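Local coordinates for protein isomaltose glucohydrolase (PDB 5Z3E) that hydrolyses the alpha-1,6-glucosidic linkage of isomaltose from its non-reducing end, releasing beta-D-glucose and D-glucose during intracellular breakdown of a cyclic tetrasaccharide, at residues G88-A93 and A165-D170; R95-V100 and L157-T162. The protein carries 1 engineered substitution. All coordinates share one frame; numbering follows the deposited sequence. Where two conformers were deposited one is given.

Interaction 1: residues G88-A93 and A165-D170; sequences GDVASA and ARHGLD
A methyl-over-imidazole CH-pi contact between Val90 and His167 forms at the protein surface, where the first turn of helix 90-105 meets the C-terminal end of helix 151-167. The evidence is the placement of Val90 CG2, which lies 3.5 Å from the centroid of the His167 ring and only 13° off its normal. The closest ring atom is His167 ND1, 3.4 Å from Val90 CG2. Arg166 CG packs on the opposite ring face, nearer the rim, so the imidazole is clasped between two aliphatic groups. With CG anti to its own carbonyl carbon (chi1 -66°), His167 extends its ring across to helix 74-87, where NE2 bonds to Ser85 O. Replacing His167 with an alanine is likely to leave Val90 CG2 and Arg166 CG without the ring between them, and Ser85 O without this donor. Just before Val90 the chain turns from one helix into the next: Gly88, at positive phi, closes helix 74-87 in a Schellman motif, and Asp89 N-caps helix 90-105, its OD1 accepting from Ser92 N at 3.0 Å. Around this corner, Arg166 makes a salt bridge to Glu82 and a hydrogen bond to Ser85 OG, both of helix 74-87, while Asp89 OD2 bonds to His46 of helix 32-52.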
ATOM      1  N   GLY A  88       4.305 -18.110  -1.124  1.00 12.76           N
ATOM      2  CA  GLY A  88       3.982 -19.350  -0.445  1.00 13.32           C
ATOM      3  C   GLY A  88       4.569 -19.489   0.939  1.00 12.93           C
ATOM      4  O   GLY A  88       4.454 -20.560   1.535  1.00 14.29           O
ATOM      5  N   ASP A  89       5.178 -18.429   1.472  1.00 12.11           N
ATOM      6  CA  ASP A  89       5.776 -18.504   2.804  1.00 11.91           C
ATOM      7  C   ASP A  89       4.702 -18.146   3.846  1.00 10.71           C
ATOM      8  O   ASP A  89       4.568 -17.017   4.313  1.00 11.33           O
ATOM      9  CB  ASP A  89       7.016 -17.642   2.919  1.00 12.29           C
ATOM     10  CG  ASP A  89       7.799 -17.882   4.177  1.00 12.00           C
ATOM     11  OD1 ASP A  89       7.246 -18.396   5.167  1.00 12.26           O
ATOM     12  OD2 ASP A  89       9.013 -17.541   4.175  1.00 14.24           O
ATOM     13  N   VAL A  90       3.885 -19.153   4.140  1.00 11.16           N
ATOM     14  CA  VAL A  90       2.756 -19.002   5.039  1.00 10.84           C
ATOM     15  C   VAL A  90       3.223 -18.611   6.422  1.00 10.42           C
ATOM     16  O   VAL A  90       2.581 -17.779   7.084  1.00 11.15           O
ATOM     17  CB  VAL A  90       1.947 -20.296   5.049  1.00 12.22           C
ATOM     18  CG1 VAL A  90       0.826 -20.271   6.050  1.00 14.05           C
ATOM     19  CG2 VAL A  90       1.371 -20.615   3.651  1.00 15.58           C
ATOM     20  N   ALA A  91       4.346 -19.151   6.867  1.00 10.36           N
ATOM     21  CA  ALA A  91       4.828 -18.856   8.196  1.00 10.96           C
ATOM     22  C   ALA A  91       5.199 -17.379   8.332  1.00 10.02           C
ATOM     23  O   ALA A  91       4.773 -16.719   9.274  1.00  9.99           O
ATOM     24  CB  ALA A  91       6.027 -19.744   8.549  1.00 13.23           C
ATOM     25  N   SER A  92       5.989 -16.846   7.395  1.00  9.88           N
ATOM     26  CA  SER A  92       6.426 -15.465   7.505  1.00  9.68           C
ATOM     27  C   SER A  92       5.247 -14.504   7.444  1.00  9.07           C
ATOM     28  O   SER A  92       5.154 -13.577   8.256  1.00  8.87           O
ATOM     29  CB  SER A  92       7.417 -15.139   6.388  1.00 10.46           C
ATOM     30  OG  SER A  92       7.705 -13.754   6.354  1.00 10.96           O
ATOM     31  N   ALA A  93       4.367 -14.696   6.469  1.00  8.83           N
ATOM     32  CA  ALA A  93       3.208 -13.812   6.366  1.00  8.75           C
ATOM     33  C   ALA A  93       2.372 -13.882   7.638  1.00  7.81           C
ATOM     34  O   ALA A  93       1.897 -12.854   8.126  1.00  7.92           O
ATOM     35  CB  ALA A  93       2.386 -14.171   5.132  1.00  9.88           C
ATOM     36  N   ALA A 165      -7.789 -16.375   2.842  1.00  9.30           N
ATOM     37  CA  ALA A 165      -8.504 -17.046   1.757  1.00 10.79           C
ATOM     38  C   ALA A 165      -7.556 -17.881   0.923  1.00 10.94           C
ATOM     39  O   ALA A 165      -7.877 -19.014   0.547  1.00 13.19           O
ATOM     40  CB  ALA A 165      -9.212 -16.021   0.882  1.00 11.94           C
ATOM     41  N   ARG A 166      -6.379 -17.352   0.608  1.00 10.03           N
ATOM     42  CA  ARG A 166      -5.419 -18.055  -0.236  1.00 10.58           C
ATOM     43  C   ARG A 166      -5.003 -19.373   0.385  1.00 10.72           C
ATOM     44  O   ARG A 166      -4.857 -20.377  -0.311  1.00 12.52           O
ATOM     45  CB  ARG A 166      -4.196 -17.168  -0.449  1.00 10.20           C
ATOM     46  CG  ARG A 166      -3.090 -17.821  -1.266  1.00 10.64           C
ATOM     47  CD  ARG A 166      -1.934 -16.868  -1.534  1.00 10.77           C
ATOM     48  NE  ARG A 166      -2.373 -15.788  -2.427  1.00 10.55           N
ATOM     49  CZ  ARG A 166      -2.501 -14.501  -2.113  1.00  9.85           C
ATOM     50  NH1 ARG A 166      -3.018 -13.671  -2.993  1.00  9.71           N
ATOM     51  NH2 ARG A 166      -2.130 -14.040  -0.932  1.00  9.77           N
ATOM     52  N   HIS A 167      -4.779 -19.366   1.695  1.00 10.22           N
ATOM     53  CA  HIS A 167      -4.170 -20.498   2.371  1.00 11.23           C
ATOM     54  C   HIS A 167      -5.118 -21.281   3.252  1.00 11.41           C
ATOM     55  O   HIS A 167      -4.701 -22.194   3.965  1.00 13.79           O
ATOM     56  CB  HIS A 167      -2.925 -20.041   3.117  1.00 11.40           C
ATOM     57  CG  HIS A 167      -1.843 -19.584   2.190  1.00 10.84           C
ATOM     58  ND1 HIS A 167      -1.179 -20.450   1.340  1.00 12.00           N
ATOM     59  CD2 HIS A 167      -1.348 -18.344   1.936  1.00 11.43           C
ATOM     60  CE1 HIS A 167      -0.299 -19.761   0.635  1.00 12.04           C
ATOM     61  NE2 HIS A 167      -0.372 -18.485   0.970  1.00 11.92           N
ATOM     62  N   GLY A 168      -6.410 -20.974   3.187  1.00 11.29           N
ATOM     63  CA  GLY A 168      -7.400 -21.747   3.918  1.00 12.33           C
ATOM     64  C   GLY A 168      -7.301 -21.621   5.425  1.00 11.91           C
ATOM     65  O   GLY A 168      -7.482 -22.589   6.137  1.00 13.75           O
ATOM     66  N   LEU A 169      -7.045 -20.401   5.919  1.00 10.34           N
ATOM     67  CA  LEU A 169      -6.784 -20.167   7.335  1.00  9.98           C
ATOM     68  C   LEU A 169      -8.002 -19.602   8.031  1.00  9.04           C
ATOM     69  O   LEU A 169      -8.801 -18.885   7.449  1.00 11.05           O
ATOM     70  CB  LEU A 169      -5.614 -19.217   7.505  1.00 10.19           C
ATOM     71  CG  LEU A 169      -4.361 -19.594   6.713  1.00 12.04           C
ATOM     72  CD1 LEU A 169      -3.288 -18.536   6.892  1.00 13.06           C
ATOM     73  CD2 LEU A 169      -3.855 -20.969   7.100  1.00 12.97           C
ATOM     74  N   ASP A 170      -8.111 -19.904   9.325  1.00  8.98           N
ATOM     75  CA  ASP A 170      -9.191 -19.406  10.188  1.00  8.25           C
ATOM     76  C   ASP A 170      -8.864 -17.993  10.676  1.00  7.57           C
ATOM     77  O   ASP A 170      -7.942 -17.773  11.459  1.00  8.04           O
ATOM     78  CB  ASP A 170      -9.340 -20.363  11.360  1.00  9.04           C
ATOM     79  CG  ASP A 170     -10.485 -20.051  12.274  1.00  9.17           C
ATOM     80  OD1 ASP A 170     -11.103 -18.984  12.153  1.00  9.69           O
ATOM     81  OD2 ASP A 170     -10.748 -20.893  13.174  1.00 11.44           O
TER

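Interaction 2: residues R95-V100 and L157-T162; sequences RFHDWV and LWSVVT
His97 and Val160 meet where two antiparallel helices, 90-105 and 151-167, pack within the helical (alpha/alpha)6 barrel of glycoside hydrolase family 15. Their CA atoms are the nearest pair of the two segments, 6.6 Å apart, and the contact is buried. Val160 lies over one face of the imidazole: its CG2 is 4.0 Å from the centroid of the His97 ring, 24° off the normal, a CH-pi contact displaced toward the rim, and Val160 CB stands 3.7 Å from His97 ND1. The valine torsion explains this: CG2 is anti to the backbone N, while CG1 takes the crowded position between N and the carbonyl carbon (chi1 70°). Phe96 CD2 lies against the other face, toward its rim, so a residue from each helix sandwiches the ring. Ser159 OG sits near the ring edge, but this serine has two conformers, and that approach carries little weight. In the second shell, Trp156 NE1 hydrogen-bonds to His97 ND1, which probably limits rotation of the ring, and Trp174 meets it edge-to-face. One turn of helix 151-167 carries a further bond: Trp158 O accepts from both Thr162 N, at 3.0 Å, and Thr162 OG1, at 2.7 Å, the two donors arriving from opposite faces of the carbonyl plane.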
ATOM      1  N   ARG A  95       3.298 -14.501  10.654  1.00  7.73           N
ATOM      2  CA  ARG A  95       3.947 -13.795  11.753  1.00  8.11           C
ATOM      3  C   ARG A  95       3.754 -12.279  11.634  1.00  7.46           C
ATOM      4  O   ARG A  95       3.629 -11.601  12.660  1.00  7.68           O
ATOM      5  CB  ARG A  95       5.418 -14.136  11.882  1.00  9.64           C
ATOM      6  CG  ARG A  95       5.646 -15.609  12.313  1.00 12.85           C
ATOM      7  CD  ARG A  95       6.885 -15.766  13.185  1.00 15.67           C
ATOM      8  NE  ARG A  95       6.658 -15.108  14.434  1.00 14.60           N
ATOM      9  CZ  ARG A  95       7.667 -14.384  15.100  1.00 13.93           C
ATOM     10  NH1 ARG A  95       7.364 -13.775  16.187  1.00 16.63           N
ATOM     11  NH2 ARG A  95       8.917 -14.340  14.602  1.00 17.84           N
ATOM     12  N   PHE A  96       3.742 -11.750  10.407  1.00  7.43           N
ATOM     13  CA  PHE A  96       3.403 -10.350  10.224  1.00  7.25           C
ATOM     14  C   PHE A  96       1.975 -10.075  10.699  1.00  6.76           C
ATOM     15  O   PHE A  96       1.735  -9.117  11.436  1.00  6.92           O
ATOM     16  CB  PHE A  96       3.576  -9.932   8.758  1.00  7.57           C
ATOM     17  CG  PHE A  96       3.060  -8.551   8.500  1.00  8.02           C
ATOM     18  CD1 PHE A  96       3.769  -7.444   8.940  1.00  9.77           C
ATOM     19  CD2 PHE A  96       1.852  -8.368   7.858  1.00  9.51           C
ATOM     20  CE1 PHE A  96       3.266  -6.175   8.719  1.00 12.91           C
ATOM     21  CE2 PHE A  96       1.375  -7.104   7.646  1.00 12.30           C
ATOM     22  CZ  PHE A  96       2.078  -6.019   8.075  1.00 14.33           C
ATOM     23  N   HIS A  97       1.021 -10.894  10.283  1.00  6.59           N
ATOM     24  CA  HIS A  97      -0.356 -10.689  10.709  1.00  6.38           C
ATOM     25  C   HIS A  97      -0.492 -10.839  12.208  1.00  6.18           C
ATOM     26  O   HIS A  97      -1.249 -10.095  12.840  1.00  6.38           O
ATOM     27  CB  HIS A  97      -1.306 -11.583   9.937  1.00  6.61           C
ATOM     28  CG  HIS A  97      -1.319 -11.249   8.493  1.00  6.74           C
ATOM     29  ND1 HIS A  97      -1.622  -9.982   8.057  1.00  6.95           N
ATOM     30  CD2 HIS A  97      -1.000 -11.999   7.412  1.00  7.39           C
ATOM     31  CE1 HIS A  97      -1.493  -9.992   6.745  1.00  7.34           C
ATOM     32  NE2 HIS A  97      -1.107 -11.189   6.323  1.00  7.78           N
ATOM     33  N   ASP A  98       0.241 -11.790  12.805  1.00  6.37           N
ATOM     34  CA  ASP A  98       0.251 -11.887  14.265  1.00  6.57           C
ATOM     35  C   ASP A  98       0.693 -10.576  14.875  1.00  6.58           C
ATOM     36  O   ASP A  98       0.093 -10.087  15.844  1.00  6.87           O
ATOM     37  CB  ASP A  98       1.220 -12.987  14.719  1.00  6.78           C
ATOM     38  CG  ASP A  98       0.734 -14.405  14.528  1.00  7.01           C
ATOM     39  OD1 ASP A  98      -0.493 -14.629  14.316  1.00  6.98           O
ATOM     40  OD2 ASP A  98       1.601 -15.309  14.619  1.00  8.15           O
ATOM     41  N   TRP A  99       1.780 -10.021  14.370  1.00  6.66           N
ATOM     42  CA  TRP A  99       2.320  -8.788  14.926  1.00  6.92           C
ATOM     43  C   TRP A  99       1.294  -7.672  14.833  1.00  6.54           C
ATOM     44  O   TRP A  99       1.019  -6.994  15.832  1.00  6.85           O
ATOM     45  CB  TRP A  99       3.635  -8.428  14.240  1.00  7.30           C
ATOM     46  CG  TRP A  99       4.191  -7.134  14.730  1.00  7.84           C
ATOM     47  CD1 TRP A  99       4.893  -6.920  15.864  1.00  8.99           C
ATOM     48  CD2 TRP A  99       4.044  -5.854  14.099  1.00  8.06           C
ATOM     49  NE1 TRP A  99       5.185  -5.592  16.004  1.00  9.75           N
ATOM     50  CE2 TRP A  99       4.686  -4.904  14.932  1.00  8.80           C
ATOM     51  CE3 TRP A  99       3.453  -5.420  12.915  1.00  9.16           C
ATOM     52  CZ2 TRP A  99       4.723  -3.566  14.610  1.00  9.85           C
ATOM     53  CZ3 TRP A  99       3.511  -4.100  12.597  1.00 10.24           C
ATOM     54  CH2 TRP A  99       4.131  -3.181  13.440  1.00 10.70           C
ATOM     55  N   VAL A 100       0.719  -7.466  13.651  1.00  6.32           N
ATOM     56  CA  VAL A 100      -0.252  -6.396  13.480  1.00  6.50           C
ATOM     57  C   VAL A 100      -1.449  -6.599  14.411  1.00  6.32           C
ATOM     58  O   VAL A 100      -1.910  -5.670  15.073  1.00  6.71           O
ATOM     59  CB  VAL A 100      -0.742  -6.278  12.023  1.00  6.72           C
ATOM     60  CG1 VAL A 100      -1.801  -5.201  11.927  1.00  7.07           C
ATOM     61  CG2 VAL A 100       0.401  -6.004  11.052  1.00  7.31           C
ATOM     62  N   LEU A 157      -6.503  -4.883   6.556  1.00  6.27           N
ATOM     63  CA  LEU A 157      -7.702  -5.700   6.437  1.00  6.23           C
ATOM     64  C   LEU A 157      -7.721  -6.453   5.115  1.00  6.19           C
ATOM     65  O   LEU A 157      -8.013  -7.656   5.063  1.00  6.81           O
ATOM     66  CB  LEU A 157      -8.940  -4.828   6.557  1.00  6.41           C
ATOM     67  CG  LEU A 157      -9.208  -4.254   7.949  1.00  6.81           C
ATOM     68  CD1 LEU A 157     -10.466  -3.398   7.887  1.00  8.03           C
ATOM     69  CD2 LEU A 157      -9.360  -5.336   9.011  1.00  7.27           C
ATOM     70  N   TRP A 158      -7.453  -5.752   4.012  1.00  6.21           N
ATOM     71  CA  TRP A 158      -7.372  -6.414   2.719  1.00  6.50           C
ATOM     72  C   TRP A 158      -6.350  -7.538   2.737  1.00  6.31           C
ATOM     73  O   TRP A 158      -6.603  -8.659   2.272  1.00  6.93           O
ATOM     74  CB  TRP A 158      -7.048  -5.376   1.623  1.00  7.13           C
ATOM     75  CG  TRP A 158      -6.498  -5.970   0.367  1.00  7.52           C
ATOM     76  CD1 TRP A 158      -7.171  -6.650  -0.608  1.00  8.98           C
ATOM     77  CD2 TRP A 158      -5.104  -6.024  -0.006  1.00  7.87           C
ATOM     78  NE1 TRP A 158      -6.284  -7.100  -1.561  1.00  9.10           N
ATOM     79  CE2 TRP A 158      -5.022  -6.728  -1.211  1.00  8.58           C
ATOM     80  CE3 TRP A 158      -3.937  -5.502   0.545  1.00  8.32           C
ATOM     81  CZ2 TRP A 158      -3.791  -6.945  -1.871  1.00  9.48           C
ATOM     82  CZ3 TRP A 158      -2.732  -5.697  -0.095  1.00  9.30           C
ATOM     83  CH2 TRP A 158      -2.681  -6.408  -1.294  1.00  9.62           C
ATOM     84  N   SER A 159      -5.167  -7.259   3.263  1.00  6.37           N
ATOM     85  CA  SER A 159      -4.072  -8.216   3.245  0.76  6.55           C
ATOM     86  C   SER A 159      -4.393  -9.478   4.042  1.00  6.42           C
ATOM     87  O   SER A 159      -4.157 -10.602   3.579  1.00  6.98           O
ATOM     88  CB  SER A 159      -2.807  -7.541   3.757  0.76  6.94           C
ATOM     89  OG  SER A 159      -1.744  -8.429   3.928  0.76  7.30           O
ATOM     90  N   VAL A 160      -4.884  -9.315   5.259  1.00  6.45           N
ATOM     91  CA  VAL A 160      -5.099 -10.480   6.115  1.00  6.59           C
ATOM     92  C   VAL A 160      -6.227 -11.347   5.574  1.00  6.41           C
ATOM     93  O   VAL A 160      -6.127 -12.574   5.578  1.00  7.10           O
ATOM     94  CB  VAL A 160      -5.278 -10.064   7.604  1.00  6.74           C
ATOM     95  CG1 VAL A 160      -6.584  -9.343   7.885  1.00  7.00           C
ATOM     96  CG2 VAL A 160      -5.132 -11.280   8.499  1.00  7.45           C
ATOM     97  N   VAL A 161      -7.302 -10.733   5.072  1.00  6.60           N
ATOM     98  CA  VAL A 161      -8.390 -11.506   4.481  1.00  6.94           C
ATOM     99  C   VAL A 161      -7.891 -12.259   3.264  1.00  7.10           C
ATOM    100  O   VAL A 161      -8.205 -13.444   3.067  1.00  7.76           O
ATOM    101  CB  VAL A 161      -9.570 -10.586   4.138  1.00  7.40           C
ATOM    102  CG1 VAL A 161     -10.611 -11.325   3.297  1.00  8.83           C
ATOM    103  CG2 VAL A 161     -10.220 -10.052   5.405  1.00  8.33           C
ATOM    104  N   THR A 162      -7.128 -11.591   2.413  1.00  7.16           N
ATOM    105  CA  THR A 162      -6.638 -12.206   1.174  1.00  7.83           C
ATOM    106  C   THR A 162      -5.726 -13.381   1.490  1.00  7.88           C
ATOM    107  O   THR A 162      -5.806 -14.448   0.854  1.00  8.74           O
ATOM    108  CB  THR A 162      -5.931 -11.153   0.307  1.00  8.01           C
ATOM    109  OG1 THR A 162      -6.857 -10.124  -0.016  1.00  8.27           O
ATOM    110  CG2 THR A 162      -5.410 -11.736  -0.989  1.00  9.46           C
TER

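Interactions 1 and 2 are successive points on one helix pair, 90-105 against 151-167, with centres about 10 Å apart. The pairing runs antiparallel: Val90 faces His167 and His97 faces Val160, seven residues on in one helix and seven back in the other. Each point joins a valine to a histidine ring, with the roles exchanged between the helices. His163 lies between the two, its ring meeting those of both His167 and His97. Interaction 1 is at the surface, its centre about 19 Å from the centre of the chain, and interaction 2 is buried, its centre about 13 Å from it. Both lie away from the catalytic positions, among them Ala355, the engineered substitution at a probable proton-acceptor site.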